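Local coordinates for RNA-binding protein Smaug (Drosophila melanogaster, PDB 1OXJ) that probably binds target RNA through its SAM domain, to which an all-helical PHAT domain is joined, at residues E33-T38 with D60-R65; Q74-G79 with D120-T125; W144-S149 with S160-L165. All coordinates share one frame; numbering follows the deposited sequence.

Contact 1: E33-T38 with D60-R65; sequences EMLLIT and DKLKER
Met-34 and Leu-62 meet inside the SAM domain, a small helical bundle, where helix 31-34 and the turn after it lie against the long helix 49-77. Met-34 CE lies 3.8 Å from Leu-62 CD1, with SD of the same methionine only slightly farther from that methyl, and the two side chains cross at about a right angle. CG of Met-34 stands anti to the backbone N (chi1 164°) and the chain bends only at chi3, which carries its terminal methyl to the leucine. A slim, flexible thioether suits this buried spot, where it also touches Met-7, Ile-10 and Pro-97, while Leu-62 reaches Trp-13 and Thr-96.

Beside this pair, Leu-35 sets CD2 4.2 Å from Leu-62 CB. Its carbonyl oxygen meets the last methylene of Lys-63, O to CE 3.2 Å, so the lysine lends its aliphatic length to the outer side of the contact. The ammonium group beyond, turned by the bend at chi4, makes a salt bridge with Asp-60 three residues earlier: NZ lies 3.0 Å from OD1 and approaches from above the carboxylate plane. A water within hydrogen-bonding distance of both Ile-37 O and Asp-60 OD1 can bridge the turn and the helix, though acceptors in reach outnumber its protons.

Farther out, the type I turn from Met-34 to Ile-37 brings the chain out of its helix, and Thr-38, at the N-cap of the next helix, makes a weak bond from OG1 to Phe-41 N. On the other segment Arg-65 folds back along its helix, with Leu-62 CD2 against one face of its guanidinium, near the edge, and NH1 bonded to Thr-96 OG1 and Pro-97 O. Its NE donates to Leu-62 O at 2.8 Å (N-H to oxygen angle 153°), and that carbonyl also accepts Arg-65 N.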
# COMPACT_ATOMS: atom_id res chain seq x y z
N GLU A 33 -4.34 16.43 5.74
CA GLU A 33 -3.48 17.02 6.77
C GLU A 33 -2.28 16.12 7.04
O GLU A 33 -1.16 16.61 7.24
CB GLU A 33 -4.27 17.24 8.06
CG GLU A 33 -5.30 18.37 7.95
CD GLU A 33 -6.03 18.60 9.25
OE1 GLU A 33 -6.68 17.66 9.76
OE2 GLU A 33 -5.96 19.74 9.77
N MET A 34 -2.51 14.81 7.05
CA MET A 34 -1.43 13.84 7.28
C MET A 34 -0.32 14.07 6.26
O MET A 34 0.86 14.04 6.61
CB MET A 34 -1.95 12.38 7.15
CG MET A 34 -0.83 11.29 6.97
SD MET A 34 -1.44 9.58 6.85
CE MET A 34 -2.09 9.57 5.19
N LEU A 35 -0.71 14.31 5.01
CA LEU A 35 0.27 14.52 3.94
C LEU A 35 1.02 15.85 4.03
O LEU A 35 1.96 16.08 3.28
CB LEU A 35 -0.39 14.39 2.56
CG LEU A 35 -0.97 13.00 2.27
CD1 LEU A 35 -1.55 12.97 0.86
CD2 LEU A 35 0.11 11.94 2.42
N LEU A 36 0.59 16.72 4.95
CA LEU A 36 1.24 18.01 5.13
C LEU A 36 2.27 17.96 6.26
O LEU A 36 2.95 18.94 6.53
CB LEU A 36 0.20 19.09 5.45
CG LEU A 36 -0.79 19.39 4.32
CD1 LEU A 36 -1.77 20.46 4.77
CD2 LEU A 36 -0.03 19.83 3.08
N ILE A 37 2.37 16.81 6.91
CA ILE A 37 3.30 16.63 8.02
C ILE A 37 4.77 16.74 7.62
O ILE A 37 5.21 16.13 6.64
CB ILE A 37 3.09 15.26 8.69
CG1 ILE A 37 1.77 15.28 9.47
CG2 ILE A 37 4.26 14.93 9.60
CD1 ILE A 37 1.37 13.93 10.05
N THR A 38 5.51 17.53 8.39
CA THR A 38 6.94 17.73 8.16
C THR A 38 7.70 17.40 9.45
O THR A 38 7.11 17.40 10.54
CB THR A 38 7.26 19.19 7.78
OG1 THR A 38 6.70 20.08 8.77
CG2 THR A 38 6.67 19.53 6.42
N ASP A 60 6.81 11.14 3.37
CA ASP A 60 7.34 11.48 2.06
C ASP A 60 7.17 10.29 1.13
O ASP A 60 6.78 10.45 -0.03
CB ASP A 60 8.82 11.87 2.15
CG ASP A 60 9.03 13.18 2.89
OD1 ASP A 60 8.36 14.17 2.52
OD2 ASP A 60 9.85 13.22 3.82
N LYS A 61 7.43 9.09 1.64
CA LYS A 61 7.28 7.90 0.82
C LYS A 61 5.82 7.70 0.44
O LYS A 61 5.51 7.16 -0.62
CB LYS A 61 7.81 6.65 1.55
CG LYS A 61 9.31 6.67 1.73
CD LYS A 61 9.86 5.33 2.19
CE LYS A 61 11.37 5.40 2.36
NZ LYS A 61 11.94 4.09 2.76
N LEU A 62 4.91 8.13 1.31
CA LEU A 62 3.48 8.02 1.02
C LEU A 62 3.21 8.84 -0.23
O LEU A 62 2.47 8.41 -1.12
CB LEU A 62 2.63 8.56 2.17
CG LEU A 62 2.49 7.70 3.43
CD1 LEU A 62 1.42 8.31 4.36
CD2 LEU A 62 2.08 6.28 3.02
N LYS A 63 3.83 10.01 -0.31
CA LYS A 63 3.63 10.89 -1.45
C LYS A 63 4.16 10.30 -2.75
O LYS A 63 3.73 10.69 -3.83
CB LYS A 63 4.27 12.26 -1.21
CG LYS A 63 3.76 13.01 0.01
CD LYS A 63 4.35 14.42 0.04
CE LYS A 63 4.38 15.00 1.44
NZ LYS A 63 5.42 14.34 2.30
N GLU A 64 5.09 9.36 -2.65
CA GLU A 64 5.67 8.74 -3.83
C GLU A 64 4.92 7.50 -4.32
O GLU A 64 5.21 6.97 -5.39
CB GLU A 64 7.13 8.35 -3.57
CG GLU A 64 8.08 9.54 -3.51
CD GLU A 64 7.94 10.45 -4.72
OE1 GLU A 64 8.03 9.95 -5.87
OE2 GLU A 64 7.75 11.67 -4.52
N ARG A 65 3.94 7.05 -3.55
CA ARG A 65 3.19 5.87 -3.93
C ARG A 65 2.70 5.83 -5.38
O ARG A 65 2.91 4.83 -6.07
CB ARG A 65 2.00 5.67 -2.99
CG ARG A 65 2.40 5.16 -1.61
CD ARG A 65 1.21 5.11 -0.69
NE ARG A 65 0.61 6.44 -0.51
CZ ARG A 65 -0.51 6.65 0.17
NH1 ARG A 65 -1.13 5.62 0.74
NH2 ARG A 65 -1.01 7.88 0.27
O HOH W 1 7.39 14.99 4.97

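Contact 2: Q74-G79 with D120-T125; sequences QELLSG and DIVTNT
Leu-76 and Ile-121 bring their CA atoms to 7.5 Å where the last turn of helix 49-77 faces helix 111-127, the nearest backbone approach between these segments. Side chains fill the gap, all of them aliphatic. Leu-76 CB rests 3.9 Å from Ile-121 CG2, and farther along the same leucine CD1 reaches Val-122 CG2 at 3.6 Å. Leu-76 thus lies across two successive residues of the partner helix, meeting each at an oblique angle. With chi1 at -62°, CG1 of Ile-121 stands beside the backbone N and CG2 beside the carbonyl carbon, so one beta-branched residue offers two separate prongs. CG2 meets both leucines, Leu-76 at CB and Leu-77 at CD2 (4.2 Å), while CD1, at the end of the other branch, reaches only Leu-77, at CG. Leu-77 crosses Ile-121 at about a right angle and closes the exposed margin of the patch, while Leu-76 is buried.

The hydroxyl of Thr-125 is satisfied within its own helix: OG1 donates to Ile-121 O at 2.9 Å, from above the carbonyl plane, and Thr-125 N uses the same oxygen. Gly-79, with positive phi (84°), takes the chain out of the helix with backbone angles that glycine adopts easily.

Leu-83 and Ala-86 of helix 83-91 pack on Leu-76, and Leu-142 of helix 136-150 touches Val-122. Such layering of aliphatic residues from several helices is typical of helix packing in an all-helical bundle, here at the edge of the PHAT core.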
# COMPACT_ATOMS: atom_id res chain seq x y z
N GLN A 74 4.59 -0.22 -15.18
CA GLN A 74 5.37 -0.08 -16.40
C GLN A 74 6.45 -1.14 -16.58
O GLN A 74 6.49 -1.82 -17.60
CB GLN A 74 6.01 1.31 -16.42
CG GLN A 74 6.85 1.60 -17.64
CD GLN A 74 7.56 2.93 -17.51
OE1 GLN A 74 6.93 3.97 -17.33
NE2 GLN A 74 8.89 2.90 -17.60
N GLU A 75 7.32 -1.28 -15.59
CA GLU A 75 8.41 -2.24 -15.66
C GLU A 75 7.98 -3.71 -15.67
O GLU A 75 8.75 -4.57 -16.10
CB GLU A 75 9.41 -1.99 -14.54
CG GLU A 75 10.20 -0.72 -14.74
CD GLU A 75 11.23 -0.49 -13.65
OE1 GLU A 75 12.02 -1.42 -13.37
OE2 GLU A 75 11.24 0.61 -13.07
N LEU A 76 6.78 -4.00 -15.20
CA LEU A 76 6.30 -5.38 -15.23
C LEU A 76 5.79 -5.65 -16.63
O LEU A 76 5.99 -6.73 -17.20
CB LEU A 76 5.18 -5.60 -14.21
CG LEU A 76 5.59 -5.79 -12.75
CD1 LEU A 76 4.35 -5.87 -11.88
CD2 LEU A 76 6.44 -7.05 -12.61
N LEU A 77 5.12 -4.65 -17.20
CA LEU A 77 4.58 -4.78 -18.55
C LEU A 77 5.69 -4.88 -19.58
O LEU A 77 5.51 -5.47 -20.64
CB LEU A 77 3.69 -3.58 -18.88
CG LEU A 77 2.36 -3.46 -18.14
CD1 LEU A 77 1.70 -2.14 -18.49
CD2 LEU A 77 1.47 -4.63 -18.51
N SER A 78 6.85 -4.29 -19.28
CA SER A 78 7.98 -4.31 -20.21
C SER A 78 8.86 -5.53 -19.98
O SER A 78 9.70 -5.85 -20.82
CB SER A 78 8.82 -3.04 -20.05
OG SER A 78 9.54 -3.05 -18.83
N GLY A 79 8.65 -6.22 -18.86
CA GLY A 79 9.44 -7.39 -18.55
C GLY A 79 10.75 -7.02 -17.88
O GLY A 79 11.62 -7.86 -17.70
N ASP A 120 -3.53 -6.64 -10.46
CA ASP A 120 -4.01 -7.38 -11.63
C ASP A 120 -2.86 -7.79 -12.54
O ASP A 120 -2.80 -8.93 -13.01
CB ASP A 120 -5.01 -6.54 -12.44
CG ASP A 120 -6.35 -6.38 -11.75
OD1 ASP A 120 -6.73 -7.27 -10.96
OD2 ASP A 120 -7.05 -5.38 -12.02
N ILE A 121 -1.94 -6.86 -12.79
CA ILE A 121 -0.79 -7.14 -13.63
C ILE A 121 0.08 -8.22 -13.00
O ILE A 121 0.51 -9.15 -13.67
CB ILE A 121 0.06 -5.88 -13.85
CG1 ILE A 121 -0.78 -4.81 -14.56
CG2 ILE A 121 1.31 -6.22 -14.65
CD1 ILE A 121 -0.08 -3.49 -14.74
N VAL A 122 0.34 -8.09 -11.69
CA VAL A 122 1.15 -9.07 -10.97
C VAL A 122 0.54 -10.46 -11.02
O VAL A 122 1.19 -11.42 -11.45
CB VAL A 122 1.33 -8.66 -9.48
CG1 VAL A 122 1.94 -9.82 -8.68
CG2 VAL A 122 2.24 -7.45 -9.39
N THR A 123 -0.71 -10.59 -10.59
CA THR A 123 -1.35 -11.90 -10.59
C THR A 123 -1.47 -12.46 -12.01
O THR A 123 -1.46 -13.68 -12.20
CB THR A 123 -2.75 -11.84 -9.93
OG1 THR A 123 -3.59 -10.94 -10.66
CG2 THR A 123 -2.62 -11.35 -8.49
N ASN A 124 -1.57 -11.58 -13.00
CA ASN A 124 -1.66 -12.02 -14.39
C ASN A 124 -0.31 -12.48 -14.93
O ASN A 124 -0.23 -13.47 -15.66
CB ASN A 124 -2.21 -10.90 -15.27
CG ASN A 124 -3.71 -10.70 -15.10
OD1 ASN A 124 -4.30 -9.80 -15.71
ND2 ASN A 124 -4.34 -11.54 -14.28
N THR A 125 0.74 -11.73 -14.59
CA THR A 125 2.09 -12.07 -15.03
C THR A 125 2.46 -13.40 -14.40
O THR A 125 3.11 -14.25 -15.02
CB THR A 125 3.09 -11.00 -14.58
OG1 THR A 125 2.86 -9.79 -15.31
CG2 THR A 125 4.53 -11.47 -14.80

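Contact 3: W144-S149 with S160-L165; sequences WILDRS and SQLKDL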
# COMPACT_ATOMS: atom_id res chain seq x y z
N TRP A 144 -0.26 -12.86 1.24
CA TRP A 144 -0.40 -12.00 2.42
C TRP A 144 -0.90 -10.62 1.97
O TRP A 144 -1.74 -10.00 2.62
CB TRP A 144 0.94 -11.86 3.12
CG TRP A 144 0.92 -10.87 4.24
CD1 TRP A 144 0.44 -11.07 5.51
CD2 TRP A 144 1.39 -9.52 4.19
NE1 TRP A 144 0.59 -9.92 6.25
CE2 TRP A 144 1.16 -8.95 5.46
CE3 TRP A 144 1.98 -8.74 3.19
CZ2 TRP A 144 1.51 -7.63 5.76
CZ3 TRP A 144 2.32 -7.42 3.49
CH2 TRP A 144 2.08 -6.88 4.77
N ILE A 145 -0.37 -10.13 0.85
CA ILE A 145 -0.80 -8.83 0.33
C ILE A 145 -2.30 -8.85 0.01
O ILE A 145 -3.04 -7.95 0.40
CB ILE A 145 -0.01 -8.46 -0.95
CG1 ILE A 145 1.45 -8.15 -0.58
CG2 ILE A 145 -0.67 -7.25 -1.64
CD1 ILE A 145 2.37 -7.98 -1.82
N LEU A 146 -2.73 -9.87 -0.72
CA LEU A 146 -4.15 -9.97 -1.07
C LEU A 146 -4.94 -10.02 0.22
O LEU A 146 -6.00 -9.40 0.34
CB LEU A 146 -4.40 -11.24 -1.90
CG LEU A 146 -3.69 -11.27 -3.26
CD1 LEU A 146 -3.94 -12.59 -3.95
CD2 LEU A 146 -4.17 -10.11 -4.11
N ASP A 147 -4.40 -10.74 1.19
CA ASP A 147 -5.00 -10.90 2.50
C ASP A 147 -5.27 -9.55 3.16
O ASP A 147 -6.38 -9.28 3.61
CB ASP A 147 -4.07 -11.76 3.36
CG ASP A 147 -4.80 -12.52 4.44
OD1 ASP A 147 -5.92 -13.00 4.18
OD2 ASP A 147 -4.24 -12.65 5.55
N ARG A 148 -4.25 -8.70 3.22
CA ARG A 148 -4.39 -7.37 3.82
C ARG A 148 -5.27 -6.46 2.96
O ARG A 148 -5.96 -5.59 3.48
CB ARG A 148 -3.02 -6.72 4.00
CG ARG A 148 -2.08 -7.43 4.97
CD ARG A 148 -2.48 -7.21 6.42
NE ARG A 148 -3.74 -7.87 6.78
CZ ARG A 148 -3.86 -9.18 6.96
NH1 ARG A 148 -2.81 -9.98 6.83
NH2 ARG A 148 -5.05 -9.70 7.28
N SER A 149 -5.24 -6.66 1.64
CA SER A 149 -6.04 -5.84 0.73
C SER A 149 -7.54 -6.15 0.88
O SER A 149 -8.38 -5.25 0.78
CB SER A 149 -5.60 -6.08 -0.72
OG SER A 149 -4.25 -5.69 -0.93
N SER A 160 -14.77 -8.82 -2.84
CA SER A 160 -15.22 -10.05 -3.48
C SER A 160 -14.27 -10.49 -4.59
O SER A 160 -13.88 -11.65 -4.66
CB SER A 160 -16.63 -9.86 -4.05
OG SER A 160 -17.06 -11.04 -4.71
N GLN A 161 -13.90 -9.55 -5.45
CA GLN A 161 -12.99 -9.85 -6.54
C GLN A 161 -11.62 -10.27 -6.01
O GLN A 161 -10.94 -11.11 -6.61
CB GLN A 161 -12.85 -8.64 -7.47
CG GLN A 161 -14.17 -8.13 -8.07
CD GLN A 161 -14.93 -7.19 -7.14
OE1 GLN A 161 -15.33 -7.56 -6.03
NE2 GLN A 161 -15.13 -5.95 -7.59
N LEU A 162 -11.22 -9.68 -4.89
CA LEU A 162 -9.92 -10.00 -4.29
C LEU A 162 -9.92 -11.41 -3.71
O LEU A 162 -8.95 -12.15 -3.88
CB LEU A 162 -9.56 -8.97 -3.21
CG LEU A 162 -9.20 -7.58 -3.74
CD1 LEU A 162 -9.18 -6.55 -2.62
CD2 LEU A 162 -7.84 -7.66 -4.44
N LYS A 163 -11.00 -11.78 -3.03
CA LYS A 163 -11.09 -13.12 -2.45
C LYS A 163 -11.05 -14.14 -3.58
O LYS A 163 -10.42 -15.19 -3.46
CB LYS A 163 -12.39 -13.28 -1.66
CG LYS A 163 -12.51 -12.34 -0.47
CD LYS A 163 -13.88 -12.48 0.19
CE LYS A 163 -14.06 -11.45 1.30
NZ LYS A 163 -15.40 -11.55 1.95
N ASP A 164 -11.73 -13.84 -4.68
CA ASP A 164 -11.76 -14.73 -5.83
C ASP A 164 -10.34 -14.92 -6.35
O ASP A 164 -9.86 -16.04 -6.49
CB ASP A 164 -12.64 -14.16 -6.95
CG ASP A 164 -14.12 -14.19 -6.61
OD1 ASP A 164 -14.91 -13.63 -7.39
OD2 ASP A 164 -14.48 -14.78 -5.57
N LEU A 165 -9.67 -13.80 -6.61
CA LEU A 165 -8.30 -13.80 -7.12
C LEU A 165 -7.38 -14.63 -6.22
O LEU A 165 -6.63 -15.49 -6.69
CB LEU A 165 -7.78 -12.37 -7.22
CG LEU A 165 -6.76 -12.03 -8.32
CD1 LEU A 165 -6.26 -10.61 -8.11
CD2 LEU A 165 -5.59 -13.00 -8.29
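Leu-162 points its CD1 methyl at Ser-149, lying over the last turn of helix 136-150 from the side of helix 159-170. The methyl comes 3.7 Å from Ser-149 O and 4.1 Å from Ser-149 CB, so it meets both backbone and side chain of a residue small enough to admit it. CG of the leucine is held anti to its own carbonyl carbon (chi1 -72°), and the fork beyond it splits the work: CD1 goes to the serine, while CD2 faces Leu-146 CD2 at a looser 4.4 Å. The CA atoms of these two leucines are 6.6 Å apart, the closest CA pair between the segments.

The hydroxyl of Ser-149 turns back into its own helix. OG donates to Ile-145 O at 2.9 Å, above the plane of a carbonyl that also accepts Ser-149 N. Phe-115 and Ile-119 of helix 111-127 bear on Ser-149 and Leu-146 respectively, and Leu-165 touches Ile-119 as well, making this a three-helix junction of the PHAT domain.

With its proton spent on an intrahelical carbonyl, the buried serine needs no hydrogen-bond acceptor from the facing segment. Leu-162 and Ser-149 meet through van der Waals contact; the charged link between the helices, the salt bridge of Asp-147 with Lys-166, lies apart from it.

Contact 1 belongs to the SAM domain and contacts 2 and 3 to PHAT, yet helix 49-77 takes part in both of the first two and runs without a break from the SAM contact to the PHAT contact. Contacts 1 and 2 are partly buried and have centres 26 Å apart; contact 3, across the chain's centre from contact 1, is wholly buried. Contacts 2 and 3 touch directly, Thr-123 CG2 lying 3.4 Å from Leu-165 CD2. The chemistry follows the place: contact 1 mixes apolar groups with a fringe of charge and water, contact 2 is aliphatic with an exposed margin, and contact 3 sets leucine against leucine and serine.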